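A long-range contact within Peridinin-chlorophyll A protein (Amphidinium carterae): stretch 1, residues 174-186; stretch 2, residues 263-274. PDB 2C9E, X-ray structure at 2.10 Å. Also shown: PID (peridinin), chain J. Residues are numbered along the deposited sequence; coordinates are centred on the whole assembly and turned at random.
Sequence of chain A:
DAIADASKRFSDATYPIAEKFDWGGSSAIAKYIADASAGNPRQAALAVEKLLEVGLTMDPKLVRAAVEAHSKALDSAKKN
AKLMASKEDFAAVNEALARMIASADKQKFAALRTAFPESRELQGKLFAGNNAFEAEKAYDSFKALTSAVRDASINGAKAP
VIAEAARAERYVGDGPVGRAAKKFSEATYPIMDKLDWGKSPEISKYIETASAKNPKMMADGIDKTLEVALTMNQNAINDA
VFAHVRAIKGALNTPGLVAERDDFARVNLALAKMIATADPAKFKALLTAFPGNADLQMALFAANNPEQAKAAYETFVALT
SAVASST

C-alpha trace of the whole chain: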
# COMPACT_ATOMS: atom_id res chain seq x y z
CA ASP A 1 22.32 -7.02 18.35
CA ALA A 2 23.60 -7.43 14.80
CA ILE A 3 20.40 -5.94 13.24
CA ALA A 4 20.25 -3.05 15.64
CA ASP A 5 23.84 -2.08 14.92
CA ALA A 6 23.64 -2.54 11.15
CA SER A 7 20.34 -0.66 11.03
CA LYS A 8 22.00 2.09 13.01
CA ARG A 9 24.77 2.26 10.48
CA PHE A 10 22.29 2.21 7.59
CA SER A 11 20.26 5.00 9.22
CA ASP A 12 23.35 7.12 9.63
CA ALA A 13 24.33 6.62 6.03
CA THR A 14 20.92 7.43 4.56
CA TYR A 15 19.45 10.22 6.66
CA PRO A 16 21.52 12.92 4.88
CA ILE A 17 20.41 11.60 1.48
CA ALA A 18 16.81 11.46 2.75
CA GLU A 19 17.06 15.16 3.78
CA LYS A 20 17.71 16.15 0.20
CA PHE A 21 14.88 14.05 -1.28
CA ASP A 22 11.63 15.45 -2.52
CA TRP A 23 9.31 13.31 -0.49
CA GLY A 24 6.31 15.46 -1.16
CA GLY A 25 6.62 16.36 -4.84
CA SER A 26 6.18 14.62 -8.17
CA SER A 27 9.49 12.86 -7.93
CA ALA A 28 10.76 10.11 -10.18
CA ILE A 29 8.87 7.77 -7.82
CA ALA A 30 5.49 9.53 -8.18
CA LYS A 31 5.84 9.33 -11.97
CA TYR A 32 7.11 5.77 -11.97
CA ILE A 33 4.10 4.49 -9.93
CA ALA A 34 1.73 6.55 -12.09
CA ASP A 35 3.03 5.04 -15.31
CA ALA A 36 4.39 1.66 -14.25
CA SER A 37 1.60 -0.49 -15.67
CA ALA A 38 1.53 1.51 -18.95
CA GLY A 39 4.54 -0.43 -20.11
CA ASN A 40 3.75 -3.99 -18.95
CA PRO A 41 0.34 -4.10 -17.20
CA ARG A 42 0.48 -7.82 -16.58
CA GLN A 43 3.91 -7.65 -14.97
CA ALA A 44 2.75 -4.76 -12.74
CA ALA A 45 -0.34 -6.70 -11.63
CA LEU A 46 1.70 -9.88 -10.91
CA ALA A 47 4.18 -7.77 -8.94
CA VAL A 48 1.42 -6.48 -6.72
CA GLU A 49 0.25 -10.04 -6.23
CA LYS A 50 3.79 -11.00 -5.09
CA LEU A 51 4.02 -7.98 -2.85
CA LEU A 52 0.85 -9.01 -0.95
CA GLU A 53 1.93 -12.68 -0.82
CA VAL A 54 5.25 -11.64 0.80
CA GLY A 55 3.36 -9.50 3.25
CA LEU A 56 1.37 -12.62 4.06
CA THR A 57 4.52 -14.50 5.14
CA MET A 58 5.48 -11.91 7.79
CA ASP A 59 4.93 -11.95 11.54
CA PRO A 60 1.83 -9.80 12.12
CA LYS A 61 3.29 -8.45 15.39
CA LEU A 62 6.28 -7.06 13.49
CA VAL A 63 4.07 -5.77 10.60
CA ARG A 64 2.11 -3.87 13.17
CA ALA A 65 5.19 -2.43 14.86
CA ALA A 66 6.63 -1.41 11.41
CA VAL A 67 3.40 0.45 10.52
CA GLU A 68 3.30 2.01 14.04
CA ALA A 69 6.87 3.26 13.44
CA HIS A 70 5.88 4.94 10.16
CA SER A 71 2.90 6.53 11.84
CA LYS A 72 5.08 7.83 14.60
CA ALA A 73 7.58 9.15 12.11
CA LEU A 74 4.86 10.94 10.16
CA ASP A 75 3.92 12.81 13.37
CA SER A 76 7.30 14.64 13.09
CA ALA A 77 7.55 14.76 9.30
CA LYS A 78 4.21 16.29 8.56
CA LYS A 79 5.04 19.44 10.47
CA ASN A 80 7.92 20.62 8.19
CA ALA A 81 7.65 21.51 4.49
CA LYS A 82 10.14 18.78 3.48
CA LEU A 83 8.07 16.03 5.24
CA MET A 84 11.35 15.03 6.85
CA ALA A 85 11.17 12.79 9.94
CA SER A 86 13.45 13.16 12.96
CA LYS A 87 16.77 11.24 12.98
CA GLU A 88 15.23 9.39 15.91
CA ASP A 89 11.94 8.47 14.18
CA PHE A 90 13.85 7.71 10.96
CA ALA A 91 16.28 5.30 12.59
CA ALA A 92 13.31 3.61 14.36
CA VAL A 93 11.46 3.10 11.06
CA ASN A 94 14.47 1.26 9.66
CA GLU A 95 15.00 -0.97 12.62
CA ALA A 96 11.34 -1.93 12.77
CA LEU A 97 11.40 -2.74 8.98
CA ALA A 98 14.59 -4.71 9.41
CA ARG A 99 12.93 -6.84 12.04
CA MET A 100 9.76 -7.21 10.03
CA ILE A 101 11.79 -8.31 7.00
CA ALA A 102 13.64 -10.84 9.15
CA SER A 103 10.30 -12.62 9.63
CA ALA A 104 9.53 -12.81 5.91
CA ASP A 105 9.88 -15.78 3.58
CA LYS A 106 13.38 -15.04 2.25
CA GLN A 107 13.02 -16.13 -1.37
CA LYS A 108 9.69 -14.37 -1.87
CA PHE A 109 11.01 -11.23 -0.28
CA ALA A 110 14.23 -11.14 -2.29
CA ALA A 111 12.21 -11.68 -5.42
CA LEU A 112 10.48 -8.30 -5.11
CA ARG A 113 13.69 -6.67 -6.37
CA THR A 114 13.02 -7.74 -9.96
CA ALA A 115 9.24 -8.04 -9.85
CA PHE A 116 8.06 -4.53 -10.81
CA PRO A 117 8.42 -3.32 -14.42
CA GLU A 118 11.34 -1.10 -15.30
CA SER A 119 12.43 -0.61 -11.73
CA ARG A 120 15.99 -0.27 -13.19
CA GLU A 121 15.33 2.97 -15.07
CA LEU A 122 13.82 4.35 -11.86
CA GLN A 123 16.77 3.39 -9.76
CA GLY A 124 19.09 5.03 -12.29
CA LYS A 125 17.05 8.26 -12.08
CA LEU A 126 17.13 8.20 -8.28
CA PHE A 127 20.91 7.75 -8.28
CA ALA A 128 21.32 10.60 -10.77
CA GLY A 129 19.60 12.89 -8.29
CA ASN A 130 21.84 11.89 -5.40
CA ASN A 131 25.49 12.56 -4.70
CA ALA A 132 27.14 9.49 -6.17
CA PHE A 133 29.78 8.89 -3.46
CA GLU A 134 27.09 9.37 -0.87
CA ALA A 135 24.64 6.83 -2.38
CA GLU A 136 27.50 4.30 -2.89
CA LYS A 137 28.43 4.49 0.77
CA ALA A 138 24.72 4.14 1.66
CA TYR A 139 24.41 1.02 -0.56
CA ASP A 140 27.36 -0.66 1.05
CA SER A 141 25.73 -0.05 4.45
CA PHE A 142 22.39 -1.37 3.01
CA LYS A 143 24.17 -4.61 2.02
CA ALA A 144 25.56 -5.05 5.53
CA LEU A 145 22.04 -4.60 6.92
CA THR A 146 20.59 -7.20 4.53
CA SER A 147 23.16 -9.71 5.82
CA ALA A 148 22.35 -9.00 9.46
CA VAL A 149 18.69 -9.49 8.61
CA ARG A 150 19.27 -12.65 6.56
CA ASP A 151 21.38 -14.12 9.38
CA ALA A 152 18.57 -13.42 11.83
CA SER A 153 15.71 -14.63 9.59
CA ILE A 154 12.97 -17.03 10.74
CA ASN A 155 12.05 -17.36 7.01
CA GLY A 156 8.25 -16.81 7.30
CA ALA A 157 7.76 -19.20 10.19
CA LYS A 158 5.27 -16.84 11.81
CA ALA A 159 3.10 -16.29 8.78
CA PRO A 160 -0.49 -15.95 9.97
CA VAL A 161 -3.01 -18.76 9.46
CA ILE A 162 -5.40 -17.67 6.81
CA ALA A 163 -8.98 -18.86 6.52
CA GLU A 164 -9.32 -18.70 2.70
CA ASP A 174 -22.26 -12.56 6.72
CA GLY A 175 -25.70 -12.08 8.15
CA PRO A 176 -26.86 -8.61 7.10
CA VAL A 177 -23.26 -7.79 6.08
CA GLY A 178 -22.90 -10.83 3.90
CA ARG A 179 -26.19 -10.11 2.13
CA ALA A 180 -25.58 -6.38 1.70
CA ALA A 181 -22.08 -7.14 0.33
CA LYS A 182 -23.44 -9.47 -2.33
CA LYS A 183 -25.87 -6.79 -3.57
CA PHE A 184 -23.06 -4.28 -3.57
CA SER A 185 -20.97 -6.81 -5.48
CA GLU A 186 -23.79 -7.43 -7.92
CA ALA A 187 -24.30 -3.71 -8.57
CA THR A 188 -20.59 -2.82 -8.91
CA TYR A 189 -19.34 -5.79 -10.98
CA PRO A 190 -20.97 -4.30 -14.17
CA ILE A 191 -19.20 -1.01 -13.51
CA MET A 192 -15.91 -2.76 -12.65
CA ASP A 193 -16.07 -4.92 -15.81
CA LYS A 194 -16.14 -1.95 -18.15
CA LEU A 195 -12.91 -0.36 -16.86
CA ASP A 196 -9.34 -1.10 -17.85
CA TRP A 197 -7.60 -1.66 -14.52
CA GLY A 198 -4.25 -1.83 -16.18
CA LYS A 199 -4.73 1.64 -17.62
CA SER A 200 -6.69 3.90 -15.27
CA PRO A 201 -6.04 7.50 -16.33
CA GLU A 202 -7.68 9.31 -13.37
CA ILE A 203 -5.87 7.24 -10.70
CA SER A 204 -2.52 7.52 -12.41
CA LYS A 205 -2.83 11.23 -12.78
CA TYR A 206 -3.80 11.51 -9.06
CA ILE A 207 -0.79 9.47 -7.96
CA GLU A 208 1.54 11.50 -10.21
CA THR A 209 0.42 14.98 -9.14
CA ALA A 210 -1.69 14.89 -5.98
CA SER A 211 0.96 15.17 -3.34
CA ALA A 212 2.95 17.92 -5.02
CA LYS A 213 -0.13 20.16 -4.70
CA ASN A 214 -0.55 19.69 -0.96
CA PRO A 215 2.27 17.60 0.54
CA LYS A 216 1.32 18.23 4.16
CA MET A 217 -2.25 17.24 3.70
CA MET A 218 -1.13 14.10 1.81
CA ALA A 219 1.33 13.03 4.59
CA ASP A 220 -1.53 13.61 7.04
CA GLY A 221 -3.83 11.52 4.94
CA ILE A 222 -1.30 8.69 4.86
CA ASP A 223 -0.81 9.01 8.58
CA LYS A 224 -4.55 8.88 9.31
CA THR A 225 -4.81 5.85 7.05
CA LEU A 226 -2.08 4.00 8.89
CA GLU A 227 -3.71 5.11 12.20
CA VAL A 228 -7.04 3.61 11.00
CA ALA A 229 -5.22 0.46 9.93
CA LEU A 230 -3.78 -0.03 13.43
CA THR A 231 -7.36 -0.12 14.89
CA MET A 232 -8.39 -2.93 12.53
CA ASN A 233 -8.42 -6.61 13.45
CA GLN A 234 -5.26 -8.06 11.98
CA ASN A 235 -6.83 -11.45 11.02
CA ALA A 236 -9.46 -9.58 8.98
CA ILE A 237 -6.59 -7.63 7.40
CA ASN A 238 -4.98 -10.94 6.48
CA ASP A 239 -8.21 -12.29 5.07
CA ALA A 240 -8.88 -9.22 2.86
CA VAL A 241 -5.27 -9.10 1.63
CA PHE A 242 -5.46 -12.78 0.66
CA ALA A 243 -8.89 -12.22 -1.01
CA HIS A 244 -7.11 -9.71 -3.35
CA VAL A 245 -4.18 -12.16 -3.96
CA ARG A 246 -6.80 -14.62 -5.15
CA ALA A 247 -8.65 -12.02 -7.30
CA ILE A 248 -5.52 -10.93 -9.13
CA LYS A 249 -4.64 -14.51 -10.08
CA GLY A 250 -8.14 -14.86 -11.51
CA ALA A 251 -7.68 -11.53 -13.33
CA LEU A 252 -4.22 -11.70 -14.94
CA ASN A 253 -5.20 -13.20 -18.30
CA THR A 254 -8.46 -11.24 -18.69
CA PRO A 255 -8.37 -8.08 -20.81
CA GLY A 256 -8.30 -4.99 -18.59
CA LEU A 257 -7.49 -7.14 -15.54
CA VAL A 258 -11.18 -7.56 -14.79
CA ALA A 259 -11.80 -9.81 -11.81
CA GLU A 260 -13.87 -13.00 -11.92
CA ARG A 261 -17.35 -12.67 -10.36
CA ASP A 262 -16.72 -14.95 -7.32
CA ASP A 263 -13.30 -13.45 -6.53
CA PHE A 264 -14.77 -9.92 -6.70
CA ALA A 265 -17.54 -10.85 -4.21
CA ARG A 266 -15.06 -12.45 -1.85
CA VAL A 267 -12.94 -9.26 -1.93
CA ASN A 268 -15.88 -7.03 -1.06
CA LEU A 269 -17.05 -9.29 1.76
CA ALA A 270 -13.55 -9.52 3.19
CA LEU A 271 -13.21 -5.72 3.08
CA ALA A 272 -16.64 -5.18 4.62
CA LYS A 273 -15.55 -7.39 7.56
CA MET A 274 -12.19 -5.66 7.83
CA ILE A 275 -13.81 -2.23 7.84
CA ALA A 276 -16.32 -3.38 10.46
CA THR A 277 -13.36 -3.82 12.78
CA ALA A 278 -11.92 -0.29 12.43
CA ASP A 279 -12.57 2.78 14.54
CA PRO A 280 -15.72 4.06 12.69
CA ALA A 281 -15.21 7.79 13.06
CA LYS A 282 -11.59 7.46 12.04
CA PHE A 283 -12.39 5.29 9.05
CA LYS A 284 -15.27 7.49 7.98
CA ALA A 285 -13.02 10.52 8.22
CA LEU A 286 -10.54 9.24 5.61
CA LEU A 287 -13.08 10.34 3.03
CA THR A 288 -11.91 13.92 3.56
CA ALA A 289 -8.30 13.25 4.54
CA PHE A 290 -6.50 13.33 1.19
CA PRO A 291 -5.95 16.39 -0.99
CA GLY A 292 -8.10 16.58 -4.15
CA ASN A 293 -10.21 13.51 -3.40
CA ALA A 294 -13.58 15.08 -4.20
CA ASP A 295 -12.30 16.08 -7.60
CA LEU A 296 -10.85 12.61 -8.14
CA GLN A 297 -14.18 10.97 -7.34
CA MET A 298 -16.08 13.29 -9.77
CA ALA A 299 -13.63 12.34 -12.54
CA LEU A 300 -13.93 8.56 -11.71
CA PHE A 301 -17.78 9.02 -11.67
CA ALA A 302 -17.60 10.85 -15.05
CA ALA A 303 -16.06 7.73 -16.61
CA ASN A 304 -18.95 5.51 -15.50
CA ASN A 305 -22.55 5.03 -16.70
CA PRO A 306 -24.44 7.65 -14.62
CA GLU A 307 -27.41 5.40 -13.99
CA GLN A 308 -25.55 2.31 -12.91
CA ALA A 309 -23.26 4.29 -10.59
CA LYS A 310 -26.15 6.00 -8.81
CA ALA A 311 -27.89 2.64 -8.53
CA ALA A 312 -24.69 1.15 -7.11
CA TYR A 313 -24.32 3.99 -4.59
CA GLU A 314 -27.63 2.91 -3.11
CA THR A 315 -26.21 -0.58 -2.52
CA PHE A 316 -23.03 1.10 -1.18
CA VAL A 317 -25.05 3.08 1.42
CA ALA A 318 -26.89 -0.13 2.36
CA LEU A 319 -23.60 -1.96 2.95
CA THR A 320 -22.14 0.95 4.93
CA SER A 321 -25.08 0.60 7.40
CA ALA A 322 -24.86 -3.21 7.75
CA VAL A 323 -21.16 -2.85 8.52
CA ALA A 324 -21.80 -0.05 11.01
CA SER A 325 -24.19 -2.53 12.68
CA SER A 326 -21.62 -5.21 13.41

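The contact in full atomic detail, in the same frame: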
# COMPACT_ATOMS: atom_id res chain seq x y z
N ASP A 174 -21.77 -11.61 7.72
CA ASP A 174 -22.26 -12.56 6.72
C ASP A 174 -23.71 -12.89 7.02
O ASP A 174 -24.26 -13.92 6.59
CB ASP A 174 -21.38 -13.81 6.70
CG ASP A 174 -19.93 -13.49 6.32
OD1 ASP A 174 -19.40 -12.47 6.83
OD2 ASP A 174 -19.34 -14.25 5.52
N GLY A 175 -24.30 -12.00 7.82
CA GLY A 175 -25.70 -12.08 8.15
C GLY A 175 -26.10 -10.89 7.30
O GLY A 175 -26.01 -10.94 6.07
N PRO A 176 -26.49 -9.77 7.91
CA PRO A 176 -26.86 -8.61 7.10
C PRO A 176 -25.68 -8.16 6.21
O PRO A 176 -25.84 -7.83 5.04
CB PRO A 176 -27.22 -7.57 8.15
CG PRO A 176 -27.73 -8.43 9.30
CD PRO A 176 -26.70 -9.52 9.34
N VAL A 177 -24.48 -8.17 6.79
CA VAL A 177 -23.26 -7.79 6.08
C VAL A 177 -23.06 -8.62 4.85
O VAL A 177 -22.92 -8.07 3.77
CB VAL A 177 -22.04 -7.96 6.97
CG1 VAL A 177 -20.79 -8.09 6.14
CG2 VAL A 177 -21.96 -6.78 7.90
N GLY A 178 -23.04 -9.94 5.03
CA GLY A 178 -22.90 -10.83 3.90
C GLY A 178 -23.93 -10.55 2.80
O GLY A 178 -23.58 -10.50 1.62
N ARG A 179 -25.19 -10.34 3.16
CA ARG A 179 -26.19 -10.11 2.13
C ARG A 179 -26.01 -8.76 1.43
O ARG A 179 -26.11 -8.68 0.20
CB ARG A 179 -27.60 -10.20 2.71
CG ARG A 179 -27.99 -11.64 3.14
CD ARG A 179 -29.43 -11.72 3.65
NE ARG A 179 -29.61 -11.12 4.98
CZ ARG A 179 -29.33 -11.74 6.13
NH1 ARG A 179 -28.86 -12.99 6.13
NH2 ARG A 179 -29.55 -11.11 7.28
N ALA A 180 -25.76 -7.72 2.23
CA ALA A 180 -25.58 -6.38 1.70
C ALA A 180 -24.34 -6.32 0.79
O ALA A 180 -24.33 -5.56 -0.20
CB ALA A 180 -25.45 -5.37 2.84
N ALA A 181 -23.32 -7.11 1.13
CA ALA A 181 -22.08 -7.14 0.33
C ALA A 181 -22.34 -7.81 -1.03
O ALA A 181 -21.81 -7.37 -2.06
CB ALA A 181 -20.99 -7.86 1.07
N LYS A 182 -23.15 -8.85 -1.05
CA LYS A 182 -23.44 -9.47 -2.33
C LYS A 182 -24.21 -8.50 -3.24
O LYS A 182 -24.01 -8.48 -4.45
CB LYS A 182 -24.27 -10.75 -2.16
CG LYS A 182 -24.48 -11.53 -3.48
CD LYS A 182 -25.47 -12.69 -3.28
CE LYS A 182 -25.31 -13.80 -4.34
NZ LYS A 182 -26.06 -15.07 -3.94
N LYS A 183 -25.11 -7.69 -2.69
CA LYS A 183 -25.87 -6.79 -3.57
C LYS A 183 -24.89 -5.77 -4.10
O LYS A 183 -24.90 -5.44 -5.28
CB LYS A 183 -26.97 -6.05 -2.82
CG LYS A 183 -27.83 -6.91 -1.93
CD LYS A 183 -29.20 -7.18 -2.55
CE LYS A 183 -29.11 -8.15 -3.72
NZ LYS A 183 -28.93 -9.60 -3.29
N PHE A 184 -24.06 -5.25 -3.19
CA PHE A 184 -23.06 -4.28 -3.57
C PHE A 184 -22.19 -4.91 -4.66
O PHE A 184 -21.92 -4.29 -5.68
CB PHE A 184 -22.22 -3.88 -2.36
CG PHE A 184 -21.08 -2.96 -2.70
CD1 PHE A 184 -21.32 -1.63 -3.05
CD2 PHE A 184 -19.76 -3.43 -2.68
CE1 PHE A 184 -20.27 -0.77 -3.35
CE2 PHE A 184 -18.69 -2.57 -2.99
CZ PHE A 184 -18.94 -1.23 -3.33
N SER A 185 -21.79 -6.17 -4.46
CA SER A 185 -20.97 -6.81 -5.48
C SER A 185 -21.74 -6.85 -6.78
O SER A 185 -21.23 -6.42 -7.84
CB SER A 185 -20.56 -8.21 -5.07
OG SER A 185 -19.59 -8.11 -4.02
N GLU A 186 -22.98 -7.35 -6.71
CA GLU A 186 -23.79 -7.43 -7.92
C GLU A 186 -23.99 -6.09 -8.63
O GLU A 186 -24.04 -6.05 -9.87
CB GLU A 186 -25.16 -8.07 -7.60
CG GLU A 186 -25.13 -9.63 -7.40
CD GLU A 186 -24.18 -10.40 -8.38
OE1 GLU A 186 -22.94 -10.12 -8.40
OE2 GLU A 186 -24.64 -11.31 -9.13
N ASP A 263 -14.46 -14.10 -7.16
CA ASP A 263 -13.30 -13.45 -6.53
C ASP A 263 -13.66 -12.03 -6.07
O ASP A 263 -13.37 -11.65 -4.92
CB ASP A 263 -12.16 -13.42 -7.54
CG ASP A 263 -11.65 -14.81 -7.87
OD1 ASP A 263 -11.90 -15.75 -7.06
OD2 ASP A 263 -10.99 -14.97 -8.91
N PHE A 264 -14.31 -11.28 -6.96
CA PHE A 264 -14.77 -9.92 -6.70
C PHE A 264 -15.68 -9.86 -5.44
O PHE A 264 -15.53 -9.00 -4.57
CB PHE A 264 -15.50 -9.39 -7.95
CG PHE A 264 -15.89 -7.95 -7.88
CD1 PHE A 264 -14.92 -6.94 -7.94
CD2 PHE A 264 -17.23 -7.58 -7.76
CE1 PHE A 264 -15.28 -5.59 -7.88
CE2 PHE A 264 -17.62 -6.22 -7.70
CZ PHE A 264 -16.66 -5.23 -7.75
N ALA A 265 -16.63 -10.78 -5.36
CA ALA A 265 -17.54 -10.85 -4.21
C ALA A 265 -16.77 -11.13 -2.93
O ALA A 265 -17.01 -10.49 -1.88
CB ALA A 265 -18.62 -11.98 -4.42
N ARG A 266 -15.86 -12.10 -3.01
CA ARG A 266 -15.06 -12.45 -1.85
C ARG A 266 -14.23 -11.25 -1.37
O ARG A 266 -14.12 -11.01 -0.17
CB ARG A 266 -14.17 -13.67 -2.17
CG ARG A 266 -14.60 -14.95 -1.41
CD ARG A 266 -13.86 -16.21 -1.90
NE ARG A 266 -13.84 -16.24 -3.36
CZ ARG A 266 -13.28 -17.18 -4.12
NH1 ARG A 266 -12.65 -18.22 -3.56
NH2 ARG A 266 -13.36 -17.09 -5.44
N VAL A 267 -13.69 -10.46 -2.31
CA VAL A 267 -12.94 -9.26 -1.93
C VAL A 267 -13.84 -8.27 -1.21
O VAL A 267 -13.47 -7.74 -0.14
CB VAL A 267 -12.31 -8.50 -3.16
CG1 VAL A 267 -11.87 -7.06 -2.75
CG2 VAL A 267 -11.13 -9.26 -3.67
N ASN A 268 -15.03 -8.00 -1.74
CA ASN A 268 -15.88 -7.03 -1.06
C ASN A 268 -16.35 -7.50 0.32
O ASN A 268 -16.51 -6.70 1.24
CB ASN A 268 -17.13 -6.69 -1.91
CG ASN A 268 -16.79 -5.92 -3.16
OD1 ASN A 268 -17.34 -6.19 -4.24
ND2 ASN A 268 -15.91 -4.95 -3.04
N LEU A 269 -16.59 -8.80 0.46
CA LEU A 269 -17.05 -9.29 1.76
C LEU A 269 -15.92 -9.17 2.78
O LEU A 269 -16.12 -8.75 3.92
CB LEU A 269 -17.49 -10.75 1.66
CG LEU A 269 -17.96 -11.42 2.96
CD1 LEU A 269 -19.06 -10.58 3.65
CD2 LEU A 269 -18.48 -12.82 2.64
N ALA A 270 -14.72 -9.56 2.35
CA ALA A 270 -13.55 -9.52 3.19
C ALA A 270 -13.26 -8.08 3.61
O ALA A 270 -12.91 -7.84 4.75
CB ALA A 270 -12.37 -10.14 2.46
N LEU A 271 -13.42 -7.11 2.71
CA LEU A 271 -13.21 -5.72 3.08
C LEU A 271 -14.28 -5.24 4.06
O LEU A 271 -13.99 -4.56 5.03
CB LEU A 271 -13.22 -4.81 1.83
CG LEU A 271 -11.96 -4.90 0.96
CD1 LEU A 271 -12.13 -4.11 -0.29
CD2 LEU A 271 -10.76 -4.36 1.75
N ALA A 272 -15.54 -5.55 3.77
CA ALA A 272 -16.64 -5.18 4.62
C ALA A 272 -16.31 -5.61 6.08
O ALA A 272 -16.36 -4.80 7.02
CB ALA A 272 -17.95 -5.89 4.10
N LYS A 273 -15.94 -6.86 6.25
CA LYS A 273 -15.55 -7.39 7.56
C LYS A 273 -14.34 -6.64 8.14
O LYS A 273 -14.33 -6.27 9.33
CB LYS A 273 -15.22 -8.87 7.43
CG LYS A 273 -16.28 -9.74 7.96
CD LYS A 273 -17.15 -10.24 6.86
CE LYS A 273 -16.45 -11.37 6.13
NZ LYS A 273 -16.70 -12.73 6.72
N MET A 274 -13.34 -6.37 7.30
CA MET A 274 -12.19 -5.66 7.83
C MET A 274 -12.59 -4.24 8.23
O MET A 274 -12.14 -3.72 9.27
CB MET A 274 -11.07 -5.61 6.79
CG MET A 274 -9.78 -4.93 7.27
SD MET A 274 -8.60 -4.83 5.85
CE MET A 274 -9.04 -3.23 5.12
C1 PID J . -19.08 4.81 6.87
C2 PID J . -19.80 5.48 8.04
C3 PID J . -19.05 5.15 9.34
C4 PID J . -19.16 3.64 9.54
C5 PID J . -18.32 2.87 8.52
C6 PID J . -18.41 3.45 7.10
C7 PID J . -18.21 2.53 6.06
C8 PID J . -17.30 2.65 5.00
C9 PID J . -17.13 1.68 4.01
C10 PID J . -17.80 0.46 3.90
C11 PID J . -16.27 1.73 3.00
C12 PID J . -16.36 0.61 2.29
C13 PID J . -15.57 0.30 1.18
C14 PID J . -15.62 -0.86 0.41
C15 PID J . -14.73 -0.99 -0.66
C16 PID J . -14.64 -2.08 -1.53
C17 PID J . -13.70 -2.08 -2.56
C18 PID J . -13.55 -3.15 -3.44
C19 PID J . -12.60 -3.19 -4.46
C20 PID J . -12.48 -4.32 -5.27
C21 PID J . -11.54 -4.49 -6.29
C22 PID J . -11.49 -5.69 -6.99
C23 PID J . -10.60 -5.92 -7.92
C24 PID J . -9.68 -6.15 -8.82
C25 PID J . -8.33 -6.80 -8.47
C26 PID J . -7.19 -5.98 -9.08
C27 PID J . -7.40 -5.73 -10.58
C28 PID J . -8.73 -5.01 -10.84
C29 PID J . -9.93 -5.79 -10.29
C30 PID J . -5.19 -5.30 -11.33
C31 PID J . -4.12 -4.33 -11.85
CM1 PID J . -19.64 5.19 5.50
CM2 PID J . -18.80 1.42 8.59
CM3 PID J . -16.86 2.93 9.00
CM4 PID J . -16.64 -1.97 0.71
CM5 PID J . -10.59 -3.36 -6.70
CM6 PID J . -8.11 -6.83 -6.95
CM7 PID J . -8.29 -8.23 -9.01
CM8 PID J . -11.19 -4.95 -10.50
O1 PID J . -17.66 4.66 6.96
O2 PID J . -19.59 5.85 10.46
O3 PID J . -18.64 0.02 4.69
O4 PID J . -17.32 -0.21 2.81
O5 PID J . -10.07 -7.01 -11.02
O6 PID J . -6.41 -4.80 -11.04
O7 PID J . -4.94 -6.50 -11.18
O HOH W 1 -19.93 -10.12 -2.07

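Residues 176-186 and 263-274 are both helical, and the two helices pack with their axes 9.0 Å apart at closest approach and an angle of 134° between their N-to-C directions, so that they run in broadly opposing senses while crossing obliquely. Gly-175 occupies the N-cap position of the first helix, where its carbonyl O accepts a 3.1 Å hydrogen bond from Arg-179 N. The backbones come near one another at two levels, one helical turn apart on each helix: Ala-181 CA lies 5.7 Å from Leu-269 CA, and Ser-185 CA lies 5.4 Å from Ala-265 CA. Such short spacings are compatible with the small side chains at three of these four positions. The contact is modest, burying 457 Å² in total.

At the N-terminal end of the first helix the contact is partly electrostatic. Lys-273 NZ donates to Asp-174 OD1 at 2.7 Å, a hydrogen bond within a salt bridge. The CA-to-CB bonds of both residues point sideways, and the charged groups meet because the side-chain ends turn inward; chi1 and chi2 of Lys-273 lie between wells, at -104° and 98°. Asp-174 is poorly ordered, so the details of this pair deserve some caution.

Next to the salt bridge, Leu-269 supplies much of the apolar contact. The t,p rotamer of Leu-269 carries its CD1 to the first helix, 3.9 Å from Val-177 CG1 and 4.2 Å from Ala-181 CB. Leu-269 CD1 also lies 3.9 Å from Gly-178 CA, resting against backbone where there is no side chain. Val-177 CG1 also reaches Ala-272 CB at 4.1 Å, bridging successive turns of the second helix.

Further along, the interface becomes more polar. Ser-185, the residue of its stretch with the largest area covered by the other, points toward the second helix, and its OG lies 3.0 Å from Asn-268 OD1 and 3.4 Å from Ala-265 CA. A water reinforces the close approach of the helices here, donating to both Ser-185 OG at 2.8 Å and Ala-265 O at 2.9 Å. Two aromatic rings complete the packing: Asn-268 ND2 meets the edge of the Phe-184 ring, 3.7 Å from CE2, while Ser-185 O lies at the edge of the Phe-264 ring, 3.6 Å from CE2.

Asn-268 also connects this contact to the pigment, its ND2 approaching peridinin C18 at 3.0 Å. Phe-264 CD1 lies 3.8 Å from peridinin C22, so both residues touch the first helix and the carotenoid together.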